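PDB 2WB7: PT26-6P from Thermococcus sp., which is of unknown function but is encoded by a euryarchaeal mobile element and combines immunoglobulin-like domains with a helical one. Local coordinates for residues 3-8 with 395-400; 452-457 with 482-487; 460-465 with 476-481. All coordinates share one frame; numbering follows the deposited sequence.

Contact 1 (3-8 with 395-400)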
loop_
_atom_site.group_PDB
_atom_site.type_symbol
_atom_site.label_atom_id
_atom_site.label_comp_id
_atom_site.label_asym_id
_atom_site.label_seq_id
_atom_site.Cartn_x
_atom_site.Cartn_y
_atom_site.Cartn_z
ATOM N N ALA A 3 -33.960 -5.824 -0.357
ATOM C CA ALA A 3 -32.876 -6.376 0.429
ATOM C C ALA A 3 -32.926 -7.889 0.358
ATOM O O ALA A 3 -31.912 -8.571 0.343
ATOM C CB ALA A 3 -33.011 -5.934 1.875
ATOM N N THR A 4 -34.130 -8.414 0.307
ATOM C CA THR A 4 -34.322 -9.808 0.582
ATOM C C THR A 4 -33.991 -10.710 -0.609
ATOM O O THR A 4 -33.338 -11.744 -0.454
ATOM C CB THR A 4 -35.731 -10.025 1.132
ATOM O OG1 THR A 4 -35.911 -11.402 1.463
ATOM C CG2 THR A 4 -36.790 -9.559 0.113
ATOM N N ILE A 5 -34.396 -10.316 -1.808
ATOM C CA ILE A 5 -34.060 -11.102 -2.997
ATOM C C ILE A 5 -32.734 -10.701 -3.649
ATOM O O ILE A 5 -31.962 -11.561 -4.061
ATOM C CB ILE A 5 -35.183 -11.024 -4.039
ATOM C CG1 ILE A 5 -36.461 -11.602 -3.442
ATOM C CG2 ILE A 5 -34.792 -11.747 -5.334
ATOM C CD1 ILE A 5 -37.594 -11.631 -4.409
ATOM N N ASN A 6 -32.485 -9.393 -3.724
ATOM C CA ASN A 6 -31.313 -8.829 -4.394
ATOM C C ASN A 6 -30.136 -8.526 -3.486
ATOM O O ASN A 6 -29.010 -8.372 -3.949
ATOM C CB ASN A 6 -31.699 -7.539 -5.101
ATOM C CG ASN A 6 -32.239 -7.788 -6.481
ATOM O OD1 ASN A 6 -33.115 -8.640 -6.682
ATOM N ND2 ASN A 6 -31.709 -7.054 -7.457
ATOM N N ASP A 7 -30.408 -8.396 -2.196
ATOM C CA ASP A 7 -29.379 -8.029 -1.246
ATOM C C ASP A 7 -28.805 -6.646 -1.553
ATOM O O ASP A 7 -27.613 -6.418 -1.431
ATOM C CB ASP A 7 -28.299 -9.097 -1.240
ATOM C CG ASP A 7 -28.881 -10.493 -1.157
ATOM O OD1 ASP A 7 -29.402 -10.868 -0.084
ATOM O OD2 ASP A 7 -28.830 -11.217 -2.170
ATOM N N ASP A 8 -29.676 -5.716 -1.932
ATOM C CA ASP A 8 -29.299 -4.318 -2.099
ATOM C C ASP A 8 -28.976 -3.649 -0.768
ATOM O O ASP A 8 -28.619 -2.481 -0.729
ATOM C CB ASP A 8 -30.417 -3.550 -2.791
ATOM C CG ASP A 8 -30.533 -3.895 -4.267
ATOM O OD1 ASP A 8 -29.487 -3.834 -4.956
ATOM O OD2 ASP A 8 -31.658 -4.221 -4.741
ATOM N N ASP A 395 -36.037 -19.244 -4.937
ATOM C CA ASP A 395 -36.772 -19.902 -3.857
ATOM C C ASP A 395 -37.238 -18.886 -2.834
ATOM O O ASP A 395 -38.344 -18.998 -2.290
ATOM C CB ASP A 395 -35.899 -20.943 -3.170
ATOM C CG ASP A 395 -35.368 -21.998 -4.137
ATOM O OD1 ASP A 395 -35.404 -21.781 -5.365
ATOM O OD2 ASP A 395 -34.901 -23.055 -3.673
ATOM N N VAL A 396 -36.409 -17.884 -2.577
ATOM C CA VAL A 396 -36.837 -16.805 -1.704
ATOM C C VAL A 396 -38.007 -16.046 -2.309
ATOM O O VAL A 396 -38.925 -15.624 -1.601
ATOM C CB VAL A 396 -35.706 -15.824 -1.392
ATOM C CG1 VAL A 396 -36.269 -14.580 -0.721
ATOM C CG2 VAL A 396 -34.674 -16.487 -0.492
ATOM N N LYS A 397 -37.970 -15.878 -3.627
ATOM C CA LYS A 397 -39.043 -15.201 -4.320
ATOM C C LYS A 397 -40.316 -16.036 -4.282
ATOM O O LYS A 397 -41.387 -15.488 -4.006
ATOM C CB LYS A 397 -38.664 -14.870 -5.757
ATOM C CG LYS A 397 -39.688 -13.952 -6.422
ATOM C CD LYS A 397 -39.695 -14.094 -7.936
ATOM C CE LYS A 397 -41.109 -13.898 -8.493
ATOM N NZ LYS A 397 -41.322 -14.725 -9.727
ATOM N N ASN A 398 -40.215 -17.346 -4.550
ATOM C CA ASN A 398 -41.377 -18.231 -4.429
ATOM C C ASN A 398 -42.002 -18.102 -3.049
ATOM O O ASN A 398 -43.219 -17.957 -2.908
ATOM C CB ASN A 398 -41.018 -19.704 -4.633
ATOM C CG ASN A 398 -40.259 -19.968 -5.919
ATOM O OD1 ASN A 398 -40.553 -19.413 -6.986
ATOM N ND2 ASN A 398 -39.280 -20.857 -5.824
ATOM N N LEU A 399 -41.151 -18.178 -2.030
ATOM C CA LEU A 399 -41.589 -18.163 -0.648
ATOM C C LEU A 399 -42.412 -16.907 -0.381
ATOM O O LEU A 399 -43.514 -16.978 0.157
ATOM C CB LEU A 399 -40.370 -18.225 0.266
ATOM C CG LEU A 399 -40.437 -18.950 1.613
ATOM C CD1 LEU A 399 -41.275 -20.204 1.549
ATOM C CD2 LEU A 399 -39.021 -19.276 2.078
ATOM N N ILE A 400 -41.895 -15.754 -0.791
ATOM C CA ILE A 400 -42.626 -14.510 -0.604
ATOM C C ILE A 400 -43.966 -14.550 -1.320
ATOM O O ILE A 400 -44.958 -14.028 -0.823
ATOM C CB ILE A 400 -41.834 -13.289 -1.103
ATOM C CG1 ILE A 400 -40.553 -13.113 -0.277
ATOM C CG2 ILE A 400 -42.712 -12.025 -1.046
ATOM C CD1 ILE A 400 -39.587 -12.052 -0.810
#

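Contact 2 (452-457 with 482-487)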
loop_
_atom_site.group_PDB
_atom_site.type_symbol
_atom_site.label_atom_id
_atom_site.label_comp_id
_atom_site.label_asym_id
_atom_site.label_seq_id
_atom_site.Cartn_x
_atom_site.Cartn_y
_atom_site.Cartn_z
ATOM N N ILE A 452 -20.928 -22.954 12.403
ATOM C CA ILE A 452 -21.998 -23.723 13.035
ATOM C C ILE A 452 -23.006 -22.797 13.698
ATOM O O ILE A 452 -24.208 -22.996 13.563
ATOM C CB ILE A 452 -21.455 -24.756 14.036
ATOM C CG1 ILE A 452 -20.569 -25.773 13.311
ATOM C CG2 ILE A 452 -22.599 -25.456 14.745
ATOM C CD1 ILE A 452 -19.953 -26.807 14.221
ATOM N N ASP A 453 -22.537 -21.763 14.386
ATOM C CA ASP A 453 -23.454 -20.801 14.993
ATOM C C ASP A 453 -24.246 -19.961 13.972
ATOM O O ASP A 453 -25.384 -19.538 14.245
ATOM C CB ASP A 453 -22.711 -19.865 15.958
ATOM C CG ASP A 453 -21.938 -20.613 17.043
ATOM O OD1 ASP A 453 -22.327 -21.740 17.432
ATOM O OD2 ASP A 453 -20.935 -20.052 17.527
ATOM N N GLU A 454 -23.658 -19.704 12.808
ATOM C CA GLU A 454 -24.366 -18.904 11.815
ATOM C C GLU A 454 -25.516 -19.690 11.193
ATOM O O GLU A 454 -26.658 -19.194 11.123
ATOM C CB GLU A 454 -23.417 -18.372 10.748
ATOM C CG GLU A 454 -22.525 -17.264 11.259
ATOM C CD GLU A 454 -23.313 -16.100 11.874
ATOM O OE1 GLU A 454 -24.222 -15.524 11.231
ATOM O OE2 GLU A 454 -23.010 -15.738 13.029
ATOM N N TYR A 455 -25.206 -20.915 10.761
ATOM C CA TYR A 455 -26.193 -21.792 10.161
ATOM C C TYR A 455 -27.325 -22.014 11.142
ATOM O O TYR A 455 -28.485 -21.937 10.765
ATOM C CB TYR A 455 -25.568 -23.120 9.757
ATOM C CG TYR A 455 -24.605 -23.014 8.587
ATOM C CD1 TYR A 455 -23.428 -23.760 8.551
ATOM C CD2 TYR A 455 -24.870 -22.172 7.518
ATOM C CE1 TYR A 455 -22.554 -23.682 7.482
ATOM C CE2 TYR A 455 -23.995 -22.084 6.437
ATOM C CZ TYR A 455 -22.839 -22.838 6.426
ATOM O OH TYR A 455 -21.979 -22.740 5.350
ATOM N N LYS A 456 -26.976 -22.281 12.402
ATOM C CA LYS A 456 -27.963 -22.423 13.490
ATOM C C LYS A 456 -28.875 -21.207 13.581
ATOM O O LYS A 456 -30.086 -21.344 13.786
ATOM C CB LYS A 456 -27.281 -22.618 14.852
ATOM C CG LYS A 456 -26.814 -24.045 15.220
ATOM C CD LYS A 456 -26.938 -24.188 16.746
ATOM C CE LYS A 456 -25.739 -24.851 17.413
ATOM N NZ LYS A 456 -26.078 -26.203 17.990
ATOM N N ALA A 457 -28.310 -20.014 13.446
ATOM C CA ALA A 457 -29.145 -18.812 13.507
ATOM C C ALA A 457 -30.108 -18.761 12.326
ATOM O O ALA A 457 -31.251 -18.296 12.450
ATOM C CB ALA A 457 -28.290 -17.564 13.525
ATOM N N LYS A 482 -30.964 -15.314 5.353
ATOM C CA LYS A 482 -30.103 -15.324 4.178
ATOM C C LYS A 482 -28.654 -14.900 4.482
ATOM O O LYS A 482 -27.684 -15.583 4.089
ATOM C CB LYS A 482 -30.686 -14.401 3.127
ATOM C CG LYS A 482 -30.267 -14.745 1.727
ATOM C CD LYS A 482 -30.837 -13.739 0.772
ATOM C CE LYS A 482 -30.429 -14.019 -0.651
ATOM N NZ LYS A 482 -30.746 -12.789 -1.446
ATOM N N LYS A 483 -28.516 -13.773 5.182
ATOM C CA LYS A 483 -27.203 -13.253 5.549
ATOM C C LYS A 483 -26.493 -14.158 6.538
ATOM O O LYS A 483 -25.265 -14.277 6.495
ATOM C CB LYS A 483 -27.312 -11.863 6.152
ATOM C CG LYS A 483 -28.310 -10.972 5.482
ATOM C CD LYS A 483 -28.012 -10.695 4.038
ATOM C CE LYS A 483 -28.566 -9.312 3.677
ATOM N NZ LYS A 483 -29.378 -9.314 2.432
ATOM N N HIS A 484 -27.249 -14.769 7.450
ATOM C CA HIS A 484 -26.658 -15.761 8.347
ATOM C C HIS A 484 -26.068 -16.908 7.536
ATOM O O HIS A 484 -24.969 -17.362 7.834
ATOM C CB HIS A 484 -27.652 -16.301 9.396
ATOM C CG HIS A 484 -27.833 -15.408 10.588
ATOM N ND1 HIS A 484 -26.772 -14.864 11.284
ATOM C CD2 HIS A 484 -28.952 -14.971 11.215
ATOM C CE1 HIS A 484 -27.230 -14.124 12.279
ATOM N NE2 HIS A 484 -28.550 -14.163 12.251
ATOM N N GLU A 485 -26.774 -17.382 6.510
ATOM C CA GLU A 485 -26.208 -18.455 5.694
ATOM C C GLU A 485 -24.936 -18.003 4.975
ATOM O O GLU A 485 -23.990 -18.782 4.816
ATOM C CB GLU A 485 -27.195 -19.025 4.674
ATOM C CG GLU A 485 -26.685 -20.352 4.134
ATOM C CD GLU A 485 -27.177 -20.718 2.722
ATOM O OE1 GLU A 485 -28.083 -20.038 2.199
ATOM O OE2 GLU A 485 -26.636 -21.710 2.150
HETATM N N MSE A 486 -24.928 -16.744 4.540
HETATM C CA MSE A 486 -23.775 -16.157 3.866
HETATM C C MSE A 486 -22.574 -16.072 4.807
HETATM O O MSE A 486 -21.437 -16.390 4.424
HETATM C CB MSE A 486 -24.141 -14.776 3.352
HETATM C CG MSE A 486 -25.080 -14.789 2.144
HETATM SE SE MSE A 486 -25.887 -13.018 1.896
HETATM C CE MSE A 486 -26.563 -13.122 0.075
ATOM N N ALA A 487 -22.846 -15.649 6.045
ATOM C CA ALA A 487 -21.854 -15.591 7.111
ATOM C C ALA A 487 -21.256 -16.972 7.387
ATOM O O ALA A 487 -20.043 -17.150 7.398
ATOM C CB ALA A 487 -22.490 -15.033 8.339
#

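Contact 3 (460-465 with 476-481)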
loop_
_atom_site.group_PDB
_atom_site.type_symbol
_atom_site.label_atom_id
_atom_site.label_comp_id
_atom_site.label_asym_id
_atom_site.label_seq_id
_atom_site.Cartn_x
_atom_site.Cartn_y
_atom_site.Cartn_z
ATOM N N ASN A 460 -32.986 -20.955 12.731
ATOM C CA ASN A 460 -33.923 -20.394 13.667
ATOM C C ASN A 460 -34.772 -19.334 13.016
ATOM O O ASN A 460 -35.981 -19.247 13.261
ATOM C CB ASN A 460 -33.186 -19.789 14.854
ATOM C CG ASN A 460 -34.120 -19.388 15.957
ATOM O OD1 ASN A 460 -34.767 -20.232 16.569
ATOM N ND2 ASN A 460 -34.220 -18.088 16.204
ATOM N N ASP A 461 -34.141 -18.501 12.194
ATOM C CA ASP A 461 -34.880 -17.458 11.484
ATOM C C ASP A 461 -35.919 -18.066 10.538
ATOM O O ASP A 461 -37.046 -17.578 10.467
ATOM C CB ASP A 461 -33.929 -16.512 10.762
ATOM C CG ASP A 461 -33.174 -15.618 11.719
ATOM O OD1 ASP A 461 -33.621 -15.447 12.865
ATOM O OD2 ASP A 461 -32.128 -15.070 11.347
ATOM N N LEU A 462 -35.562 -19.147 9.848
ATOM C CA LEU A 462 -36.544 -19.856 9.024
ATOM C C LEU A 462 -37.750 -20.338 9.843
ATOM O O LEU A 462 -38.901 -20.228 9.387
ATOM C CB LEU A 462 -35.904 -21.012 8.234
ATOM C CG LEU A 462 -35.028 -20.542 7.055
ATOM C CD1 LEU A 462 -34.307 -21.695 6.381
ATOM C CD2 LEU A 462 -35.794 -19.721 6.002
ATOM N N GLN A 463 -37.491 -20.849 11.051
ATOM C CA GLN A 463 -38.557 -21.316 11.944
ATOM C C GLN A 463 -39.504 -20.163 12.256
ATOM O O GLN A 463 -40.723 -20.309 12.193
ATOM C CB GLN A 463 -37.992 -21.841 13.258
ATOM C CG GLN A 463 -37.079 -23.070 13.159
ATOM C CD GLN A 463 -37.830 -24.382 13.158
ATOM O OE1 GLN A 463 -39.048 -24.409 13.007
ATOM N NE2 GLN A 463 -37.104 -25.485 13.343
ATOM N N LYS A 464 -38.948 -19.015 12.619
ATOM C CA LYS A 464 -39.786 -17.880 12.969
ATOM C C LYS A 464 -40.455 -17.288 11.730
ATOM O O LYS A 464 -41.611 -16.836 11.771
ATOM C CB LYS A 464 -38.976 -16.818 13.723
ATOM C CG LYS A 464 -38.247 -17.354 14.944
ATOM C CD LYS A 464 -37.841 -16.235 15.893
ATOM C CE LYS A 464 -36.845 -16.715 16.936
ATOM N NZ LYS A 464 -37.471 -17.803 17.737
ATOM N N ALA A 465 -39.722 -17.282 10.624
ATOM C CA ALA A 465 -40.257 -16.753 9.374
ATOM C C ALA A 465 -41.601 -17.384 9.084
ATOM O O ALA A 465 -42.570 -16.690 8.799
ATOM C CB ALA A 465 -39.302 -17.003 8.233
ATOM N N ASN A 476 -38.088 -9.674 6.971
ATOM C CA ASN A 476 -36.931 -9.489 7.835
ATOM C C ASN A 476 -36.286 -10.785 8.278
ATOM O O ASN A 476 -35.066 -10.904 8.274
ATOM C CB ASN A 476 -37.277 -8.641 9.037
ATOM C CG ASN A 476 -37.400 -7.183 8.691
ATOM O OD1 ASN A 476 -37.025 -6.761 7.602
ATOM N ND2 ASN A 476 -37.950 -6.402 9.607
ATOM N N TYR A 477 -37.100 -11.760 8.649
ATOM C CA TYR A 477 -36.557 -13.031 9.080
ATOM C C TYR A 477 -35.933 -13.825 7.928
ATOM O O TYR A 477 -34.912 -14.505 8.115
ATOM C CB TYR A 477 -37.627 -13.870 9.771
ATOM C CG TYR A 477 -37.729 -13.643 11.266
ATOM C CD1 TYR A 477 -36.681 -14.000 12.111
ATOM C CD2 TYR A 477 -38.881 -13.103 11.839
ATOM C CE1 TYR A 477 -36.764 -13.816 13.478
ATOM C CE2 TYR A 477 -38.978 -12.922 13.204
ATOM C CZ TYR A 477 -37.918 -13.286 14.021
ATOM O OH TYR A 477 -37.993 -13.104 15.383
ATOM N N LEU A 478 -36.543 -13.756 6.745
ATOM C CA LEU A 478 -35.947 -14.398 5.579
ATOM C C LEU A 478 -34.600 -13.748 5.287
ATOM O O LEU A 478 -33.603 -14.420 5.033
ATOM C CB LEU A 478 -36.854 -14.280 4.363
ATOM C CG LEU A 478 -38.090 -15.172 4.371
ATOM C CD1 LEU A 478 -38.875 -14.929 3.090
ATOM C CD2 LEU A 478 -37.684 -16.635 4.542
ATOM N N ASN A 479 -34.562 -12.426 5.359
ATOM C CA ASN A 479 -33.333 -11.719 5.112
ATOM C C ASN A 479 -32.241 -11.997 6.157
ATOM O O ASN A 479 -31.077 -12.212 5.798
ATOM C CB ASN A 479 -33.589 -10.233 4.955
ATOM C CG ASN A 479 -32.436 -9.540 4.303
ATOM O OD1 ASN A 479 -31.817 -8.648 4.887
ATOM N ND2 ASN A 479 -32.092 -9.979 3.100
ATOM N N ALA A 480 -32.610 -11.998 7.438
ATOM C CA ALA A 480 -31.668 -12.390 8.482
ATOM C C ALA A 480 -31.169 -13.781 8.170
ATOM O O ALA A 480 -29.974 -14.045 8.206
ATOM C CB ALA A 480 -32.312 -12.348 9.876
ATOM N N ALA A 481 -32.085 -14.675 7.854
ATOM C CA ALA A 481 -31.709 -16.041 7.562
ATOM C C ALA A 481 -30.741 -16.140 6.364
ATOM O O ALA A 481 -29.801 -16.937 6.366
ATOM C CB ALA A 481 -32.956 -16.889 7.335
#

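Contact 1 (3-8 with 395-400)
Starting at the N-terminal end of segment 3-8, A3 contributes its carbonyl, which accepts a weak hydrogen bond from D7 N as the chain coils into an irregular, nearly helical turn. T4 is the first residue to meet helix segment 395-400. Its OG1 is anti to the backbone N (chi1 -178°) and lies 3.9 Å from V396 CG1. Its methyl CG2 points at the I400 side chain, tip to tip, with CG2 of T4 3.9 Å from CD1 of I400. I5 does most of the covering. Its chain runs straight out beyond CG1 (chi2 -177°), so CD1 reaches over the base of the lysine, 3.7 Å from K397 CB. Behind that tip, I5 CG1 slides past V396, 4.0 Å from V396 CG1, and also touches I400 CD1 at 4.1 Å. Methyl and methylene groups make nearly all of the contact, and no hydrogen bond crosses between the segments. The polar work falls to D7, whose carboxylate makes salt bridges with K241, K482 and K483; K482 NZ also donates a hydrogen bond to T4 O. Helix 471-499 closes off the side of the seam where T4 and I400 rest on L475, and L399 packs on T414 and M418 of helix 408-438. The N-terminal loop is thus pressed against the helical domain, while D7 also touches F242 in the loop between strands 221-222 and 253-261.

Contact 2 (452-457 with 482-487)
H484 ND1 is the polar atom held across this contact, and one bond grips it: it donates to E454 OE1 at 2.6 Å, with an N-H...O angle of 160°. The oxygen sits at the ring edge, close to the imidazole plane, while the nitrogen approaches from above the carboxylate plane. On the far side of the ring, NE2 is bonded to E524 OE2, so the imidazole has a carboxylate at each nitrogen, a setting that would probably favour its protonated form. The second oxygen of E454, OE2, is bonded to S517 OG, which steadies the acceptor. A bend at chi2 folds the glutamate over A487, with E454 CG 3.7 Å from A487 CB. A457 covers one face of the imidazole in a CH-pi contact, its CB 3.5 Å from the ring centroid and 8° off the normal. Elsewhere along the seam, Y455 CE2 lies 3.9 Å from E485 CG; the tyrosine OH is bonded to D489, and E485 OE2 is held by V390 N and a salt bridge to K425. The local axes approach to 7.7 Å at 163°, the geometry of an antiparallel helical hairpin, and the buried His-carboxylate hydrogen bond joins its two arms.

Contact 3 (460-465 with 476-481)
Helix segments 460-465 and 476-481 run antiparallel, 166° between their directions and 8.2 Å apart at closest, with CA of D461 5.2 Å from CA of A481. Y477 dominates the interface, its ring lying across the neighbouring helix. K464 lays its aliphatic chain over one face of that ring: CB is 3.7 Å from the centroid and 12° off the normal, and the extended part of the chain carries K464 CD alongside the phenol end, 3.2 Å from Y477 OH. D461 takes the ring edge instead. Its side chain runs roughly perpendicular to that of Y477, placing OD1 3.5 Å from Y477 CD1, the carboxylate plane tilted 57° from the ring. The other oxygen, OD2, turns toward A480 and also lies near E524 OE2; two acids this close would probably raise the proton affinity of one of them. At the base of the aspartate, D461 CB rests 3.6 Å from A481 CB. Farther round, A465 CB meets Y477 CB at 3.9 Å and borders L478 as well. L462 and L478 cross at about a right angle, CD2 of L462 3.9 Å from CD2 of L478, on a side where L462 also packs against M418 and L422 of helix 408-438. An alanine in place of Y477 would take away the ring that K464 covers and D461 flanks, and would probably loosen the packing between the two helices here. Small residues at A465, A480 and A481 accompany the close approach of the backbones, in an antiparallel helical hairpin near the short connection between helices 442-465 and 471-499.

From the N terminus, contact 1 closes the longest loop: the chain returns at 395-400 to meet residues 3-8 after building the sheets of both immunoglobulin-like domains, so the first residues of the chain end up on the C-terminal helical domain. Contacts 2 and 3 come later and in series with it. Both join helix 442-465 to helix 471-499, and contact 3, nearer the turn, is nested inside the loop closed by contact 2. They meet where H484 CD2 approaches D461 OD2 at 3.2 Å. Helix 471-499 is common ground: segment 482-487 supplies lysines to the N-terminal loop, and L478 packs against L399 and I400.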